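Local coordinates for putative beta-glucosidase (Bifidobacterium adolescentis, PDB 5WAB), which probably hydrolyses beta-glucosidic linkages as a glycoside hydrolase of family 3, releasing sugar from the non-reducing end of its substrates, at residues L326-A330 with V483-K487; D402-L408 with N443-S449. All coordinates share one frame; numbering follows the deposited sequence.

Contact 1: residues L326-A330 with V483-K487; sequences LPVAA and VIFGK
Residues 326-330, an irregular loop, run past the C-terminal end of helix 476-484, with Pro-327 beside Gly-486 and Val-328 beside Phe-485, each pair of CA atoms 5.0 Å apart. A single backbone hydrogen bond joins them: Val-328 N donates to Ile-484 O at 3.0 Å, nearly straight at 170°. Just upstream, the peptide bond before Pro-327 is cis, and the proline turns CB onto the chain at Gly-486, 3.7 Å from its CA. Gly-486 follows the helix with a positive phi of 82°, a conformation suited to glycine, and a CB there would collide with Pro-327 CB. Pro-327 CA-H also approaches Ile-484 O; the side-chain contacts are apolar. Leu-326 brings CD2 slantwise to CG2 of Ile-484 at 3.8 Å, while Val-328 lies alongside both Ile-484 and Phe-485, its CG1 3.9 Å from Phe-485 CE1. Phe-485 has CG beside its own backbone N (chi1 -68°), which sends the ring toward the loop, CD1 within 3.5 Å of Ala-330 CA; its other neighbours include Leu-366 of helix 362-368. Replacing Phe-485 with an alanine removes the ring, which is likely to open a gap between the loop and helix 362-368 and take away an apolar neighbour of Val-328 CG1 and Ala-330. No charged pair takes part: one main-chain hydrogen bond and apolar packing join loop and helix end.

Contact 2: residues D402-L408 with N443-S449; sequences DVVLMFL and NIVVVLS
Met-406 N donates to Val-445 O at 2.8 Å, the shortest of six backbone hydrogen bonds between residues 402-408 and 443-449. The ladder runs from Val-404 N on Asn-443 O to Ser-449 N on Leu-408 O, where the N-H...O angle has fallen to 148°. Carbonyl oxygens also receive CA-H groups, the nearest being Val-446 CA at 3.2 Å from Met-406 O. The strands are parallel, 25° apart in direction, and helix 428-438 connects them in a beta-alpha-beta crossover within the sheet of the GH3 C-terminal domain. Val-404, Met-406, Leu-408, Ile-444 and Val-446 share one face, where Met-406 and Ile-444 touch Val-437 of that helix and Leu-408 crosses Val-446 at about a right angle, with CD1 3.7 Å from CG1 of Val-446. Leu-405, Phe-407, Val-445 and Val-447 occupy the other face. There Leu-405 CD2 comes within 3.6 Å of Val-445 CB. Phe-407, with CG beside the backbone N (chi1 -72°), lies alongside Val-447 and turns a ring face to it; this CH-pi contact puts Val-447 CB 4.0 Å from the ring centroid. The ring of Phe-362 meets that of Phe-407 obliquely, and Leu-480 of helix 476-484 touches both Phe-407 and Val-447.

In the fold
Contact 2 is nested along the chain within the loop that contact 1 closes, and their centres lie about 12 Å apart in the same GH3 C-terminal domain. Contact 2 is buried and joins neighbouring strands in the middle of the sheet; contact 1 is only partly buried, where a loop meets a helix end. Regular main-chain pairing dominates the former, whereas the latter has one hydrogen bond and otherwise relies on apolar side chains. Leu-326 and Ile-484 rest on the sheet face that carries Leu-405 and Val-445: Leu-326 CD1 meets Val-445 CG1 at 3.7 Å, and Ile-484 CG2 lies 3.8 Å from Leu-405 CD1, so contact 1 covers part of that face.

Contact 1: residues L326-A330 with V483-K487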
loop_
_atom_site.group_PDB
_atom_site.type_symbol
_atom_site.label_atom_id
_atom_site.label_comp_id
_atom_site.label_asym_id
_atom_site.label_seq_id
_atom_site.Cartn_x
_atom_site.Cartn_y
_atom_site.Cartn_z
ATOM N N LEU A 326 -22.563 -13.926 -11.008
ATOM C CA LEU A 326 -21.209 -14.416 -11.216
ATOM C C LEU A 326 -21.011 -15.717 -10.448
ATOM O O LEU A 326 -21.437 -15.823 -9.288
ATOM C CB LEU A 326 -20.173 -13.390 -10.756
ATOM C CG LEU A 326 -20.036 -12.132 -11.615
ATOM C CD1 LEU A 326 -19.275 -11.063 -10.853
ATOM C CD2 LEU A 326 -19.351 -12.430 -12.939
ATOM N N PRO A 327 -20.361 -16.730 -11.045
ATOM C CA PRO A 327 -19.780 -16.751 -12.392
ATOM C C PRO A 327 -20.777 -16.893 -13.540
ATOM O O PRO A 327 -21.900 -17.371 -13.355
ATOM C CB PRO A 327 -18.867 -17.986 -12.363
ATOM C CG PRO A 327 -18.915 -18.516 -10.964
ATOM C CD PRO A 327 -20.165 -18.014 -10.356
ATOM N N VAL A 328 -20.331 -16.484 -14.723
ATOM C CA VAL A 328 -21.097 -16.590 -15.959
ATOM C C VAL A 328 -20.842 -17.970 -16.556
ATOM O O VAL A 328 -19.724 -18.492 -16.487
ATOM C CB VAL A 328 -20.716 -15.452 -16.925
ATOM C CG1 VAL A 328 -21.404 -15.614 -18.259
ATOM C CG2 VAL A 328 -21.067 -14.114 -16.301
ATOM N N ALA A 329 -21.882 -18.563 -17.149
ATOM C CA ALA A 329 -21.856 -19.933 -17.657
ATOM C C ALA A 329 -20.947 -20.157 -18.862
ATOM O O ALA A 329 -20.971 -21.267 -19.409
ATOM C CB ALA A 329 -23.276 -20.369 -18.014
ATOM N N ALA A 330 -20.179 -19.164 -19.306
ATOM C CA ALA A 330 -19.222 -19.306 -20.406
ATOM C C ALA A 330 -19.845 -19.658 -21.760
ATOM O O ALA A 330 -19.281 -19.306 -22.803
ATOM C CB ALA A 330 -18.160 -20.352 -20.049
ATOM N N VAL A 483 -11.827 -15.119 -13.442
ATOM C CA VAL A 483 -12.702 -14.844 -12.310
ATOM C C VAL A 483 -14.156 -14.771 -12.758
ATOM O O VAL A 483 -15.037 -15.408 -12.170
ATOM C CB VAL A 483 -12.267 -13.549 -11.600
ATOM C CG1 VAL A 483 -13.308 -13.138 -10.572
ATOM C CG2 VAL A 483 -10.902 -13.734 -10.944
ATOM N N ILE A 484 -14.419 -14.005 -13.818
ATOM C CA ILE A 484 -15.788 -13.777 -14.271
ATOM C C ILE A 484 -16.424 -15.079 -14.739
ATOM O O ILE A 484 -17.623 -15.312 -14.533
ATOM C CB ILE A 484 -15.798 -12.703 -15.376
ATOM C CG1 ILE A 484 -15.416 -11.342 -14.787
ATOM C CG2 ILE A 484 -17.144 -12.649 -16.082
ATOM C CD1 ILE A 484 -15.218 -10.255 -15.823
ATOM N N PHE A 485 -15.634 -15.961 -15.347
ATOM C CA PHE A 485 -16.150 -17.217 -15.869
ATOM C C PHE A 485 -15.861 -18.393 -14.952
ATOM O O PHE A 485 -16.047 -19.545 -15.357
ATOM C CB PHE A 485 -15.604 -17.469 -17.271
ATOM C CG PHE A 485 -16.126 -16.502 -18.284
ATOM C CD1 PHE A 485 -17.352 -16.712 -18.892
ATOM C CD2 PHE A 485 -15.416 -15.360 -18.598
ATOM C CE1 PHE A 485 -17.848 -15.816 -19.813
ATOM C CE2 PHE A 485 -15.907 -14.457 -19.516
ATOM C CZ PHE A 485 -17.124 -14.686 -20.127
ATOM N N GLY A 486 -15.400 -18.128 -13.734
ATOM C CA GLY A 486 -15.383 -19.144 -12.708
ATOM C C GLY A 486 -14.223 -20.103 -12.751
ATOM O O GLY A 486 -14.259 -21.115 -12.043
ATOM N N LYS A 487 -13.207 -19.843 -13.575
ATOM C CA LYS A 487 -12.001 -20.658 -13.500
ATOM C C LYS A 487 -11.349 -20.538 -12.130
ATOM O O LYS A 487 -10.749 -21.502 -11.644
ATOM C CB LYS A 487 -11.014 -20.262 -14.600
ATOM C CG LYS A 487 -11.527 -20.508 -16.020
ATOM C CD LYS A 487 -11.996 -21.954 -16.200
ATOM C CE LYS A 487 -12.409 -22.254 -17.637
ATOM N NZ LYS A 487 -13.475 -21.335 -18.128
#

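Contact 2: residues D402-L408 with N443-S449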
loop_
_atom_site.group_PDB
_atom_site.type_symbol
_atom_site.label_atom_id
_atom_site.label_comp_id
_atom_site.label_asym_id
_atom_site.label_seq_id
_atom_site.Cartn_x
_atom_site.Cartn_y
_atom_site.Cartn_z
ATOM N N ASP A 402 -27.691 -12.756 -22.636
ATOM C CA ASP A 402 -27.968 -13.341 -21.330
ATOM C C ASP A 402 -27.419 -12.456 -20.220
ATOM O O ASP A 402 -28.137 -12.101 -19.278
ATOM C CB ASP A 402 -27.352 -14.740 -21.238
ATOM C CG ASP A 402 -28.017 -15.738 -22.166
ATOM O OD1 ASP A 402 -29.223 -15.581 -22.463
ATOM O OD2 ASP A 402 -27.327 -16.689 -22.588
ATOM N N VAL A 403 -26.144 -12.083 -20.321
ATOM C CA VAL A 403 -25.475 -11.269 -19.318
ATOM C C VAL A 403 -24.713 -10.165 -20.038
ATOM O O VAL A 403 -24.145 -10.389 -21.111
ATOM C CB VAL A 403 -24.514 -12.106 -18.444
ATOM C CG1 VAL A 403 -23.948 -11.267 -17.308
ATOM C CG2 VAL A 403 -25.214 -13.339 -17.894
ATOM N N VAL A 404 -24.716 -8.968 -19.458
ATOM C CA VAL A 404 -23.959 -7.841 -19.983
ATOM C C VAL A 404 -22.839 -7.545 -18.995
ATOM O O VAL A 404 -23.091 -7.288 -17.812
ATOM C CB VAL A 404 -24.843 -6.610 -20.246
ATOM C CG1 VAL A 404 -25.759 -6.339 -19.088
ATOM C CG2 VAL A 404 -23.982 -5.390 -20.546
ATOM N N LEU A 405 -21.603 -7.618 -19.478
ATOM C CA LEU A 405 -20.415 -7.261 -18.707
ATOM C C LEU A 405 -20.040 -5.831 -19.074
ATOM O O LEU A 405 -19.482 -5.579 -20.144
ATOM C CB LEU A 405 -19.280 -8.236 -19.000
ATOM C CG LEU A 405 -19.599 -9.698 -18.686
ATOM C CD1 LEU A 405 -18.436 -10.611 -19.051
ATOM C CD2 LEU A 405 -19.978 -9.853 -17.220
ATOM N N MET A 406 -20.362 -4.890 -18.189
ATOM C CA MET A 406 -20.114 -3.476 -18.432
ATOM C C MET A 406 -18.881 -3.032 -17.664
ATOM O O MET A 406 -18.815 -3.190 -16.441
ATOM C CB MET A 406 -21.307 -2.625 -18.018
ATOM C CG MET A 406 -21.159 -1.183 -18.438
ATOM S SD MET A 406 -22.693 -0.300 -18.208
ATOM C CE MET A 406 -23.779 -1.355 -19.159
ATOM N N PHE A 407 -17.918 -2.459 -18.382
ATOM C CA PHE A 407 -16.636 -2.062 -17.806
ATOM C C PHE A 407 -16.619 -0.547 -17.638
ATOM O O PHE A 407 -16.589 0.197 -18.625
ATOM C CB PHE A 407 -15.487 -2.550 -18.682
ATOM C CG PHE A 407 -15.274 -4.036 -18.618
ATOM C CD1 PHE A 407 -16.162 -4.905 -19.237
ATOM C CD2 PHE A 407 -14.193 -4.566 -17.943
ATOM C CE1 PHE A 407 -15.976 -6.270 -19.183
ATOM C CE2 PHE A 407 -13.998 -5.937 -17.886
ATOM C CZ PHE A 407 -14.890 -6.786 -18.504
ATOM N N LEU A 408 -16.645 -0.095 -16.391
ATOM C CA LEU A 408 -16.686 1.317 -16.050
ATOM C C LEU A 408 -15.462 1.685 -15.215
ATOM O O LEU A 408 -14.667 0.826 -14.815
ATOM C CB LEU A 408 -17.976 1.632 -15.296
ATOM C CG LEU A 408 -19.228 1.071 -15.970
ATOM C CD1 LEU A 408 -20.465 1.262 -15.093
ATOM C CD2 LEU A 408 -19.414 1.708 -17.342
ATOM N N ASN A 443 -29.626 -7.978 -15.927
ATOM C CA ASN A 443 -28.531 -8.895 -15.611
ATOM C C ASN A 443 -27.225 -8.226 -16.022
ATOM O O ASN A 443 -26.625 -8.533 -17.055
ATOM C CB ASN A 443 -28.723 -10.230 -16.314
ATOM C CG ASN A 443 -29.877 -11.018 -15.748
ATOM O OD1 ASN A 443 -30.102 -11.023 -14.538
ATOM N ND2 ASN A 443 -30.629 -11.677 -16.621
ATOM N N ILE A 444 -26.785 -7.290 -15.185
ATOM C CA ILE A 444 -25.606 -6.475 -15.447
ATOM C C ILE A 444 -24.534 -6.814 -14.422
ATOM O O ILE A 444 -24.817 -6.896 -13.221
ATOM C CB ILE A 444 -25.938 -4.976 -15.401
ATOM C CG1 ILE A 444 -27.047 -4.641 -16.397
ATOM C CG2 ILE A 444 -24.694 -4.156 -15.688
ATOM C CD1 ILE A 444 -27.370 -3.178 -16.492
ATOM N N VAL A 445 -23.313 -7.039 -14.898
ATOM C CA VAL A 445 -22.127 -7.081 -14.050
ATOM C C VAL A 445 -21.253 -5.891 -14.424
ATOM O O VAL A 445 -20.855 -5.745 -15.587
ATOM C CB VAL A 445 -21.354 -8.401 -14.193
ATOM C CG1 VAL A 445 -20.192 -8.428 -13.217
ATOM C CG2 VAL A 445 -22.266 -9.589 -13.957
ATOM N N VAL A 446 -20.967 -5.038 -13.447
ATOM C CA VAL A 446 -20.091 -3.888 -13.628
ATOM C C VAL A 446 -18.704 -4.246 -13.107
ATOM O O VAL A 446 -18.559 -4.684 -11.960
ATOM C CB VAL A 446 -20.655 -2.647 -12.919
ATOM C CG1 VAL A 446 -19.606 -1.546 -12.839
ATOM C CG2 VAL A 446 -21.892 -2.153 -13.647
ATOM N N VAL A 447 -17.688 -4.092 -13.955
ATOM C CA VAL A 447 -16.286 -4.253 -13.570
ATOM C C VAL A 447 -15.641 -2.874 -13.523
ATOM O O VAL A 447 -15.663 -2.141 -14.520
ATOM C CB VAL A 447 -15.530 -5.176 -14.541
ATOM C CG1 VAL A 447 -14.082 -5.335 -14.099
ATOM C CG2 VAL A 447 -16.227 -6.528 -14.643
ATOM N N LEU A 448 -15.030 -2.540 -12.387
ATOM C CA LEU A 448 -14.492 -1.208 -12.136
ATOM C C LEU A 448 -12.988 -1.151 -12.385
ATOM O O LEU A 448 -12.240 -2.033 -11.953
ATOM C CB LEU A 448 -14.778 -0.777 -10.695
ATOM C CG LEU A 448 -16.230 -0.506 -10.299
ATOM C CD1 LEU A 448 -16.339 -0.300 -8.797
ATOM C CD2 LEU A 448 -16.765 0.708 -11.040
ATOM N N SER A 449 -12.553 -0.090 -13.068
ATOM C CA SER A 449 -11.142 0.226 -13.276
ATOM C C SER A 449 -10.865 1.580 -12.641
ATOM O O SER A 449 -11.417 2.597 -13.076
ATOM C CB SER A 449 -10.792 0.266 -14.765
ATOM O OG SER A 449 -10.953 -0.996 -15.377
#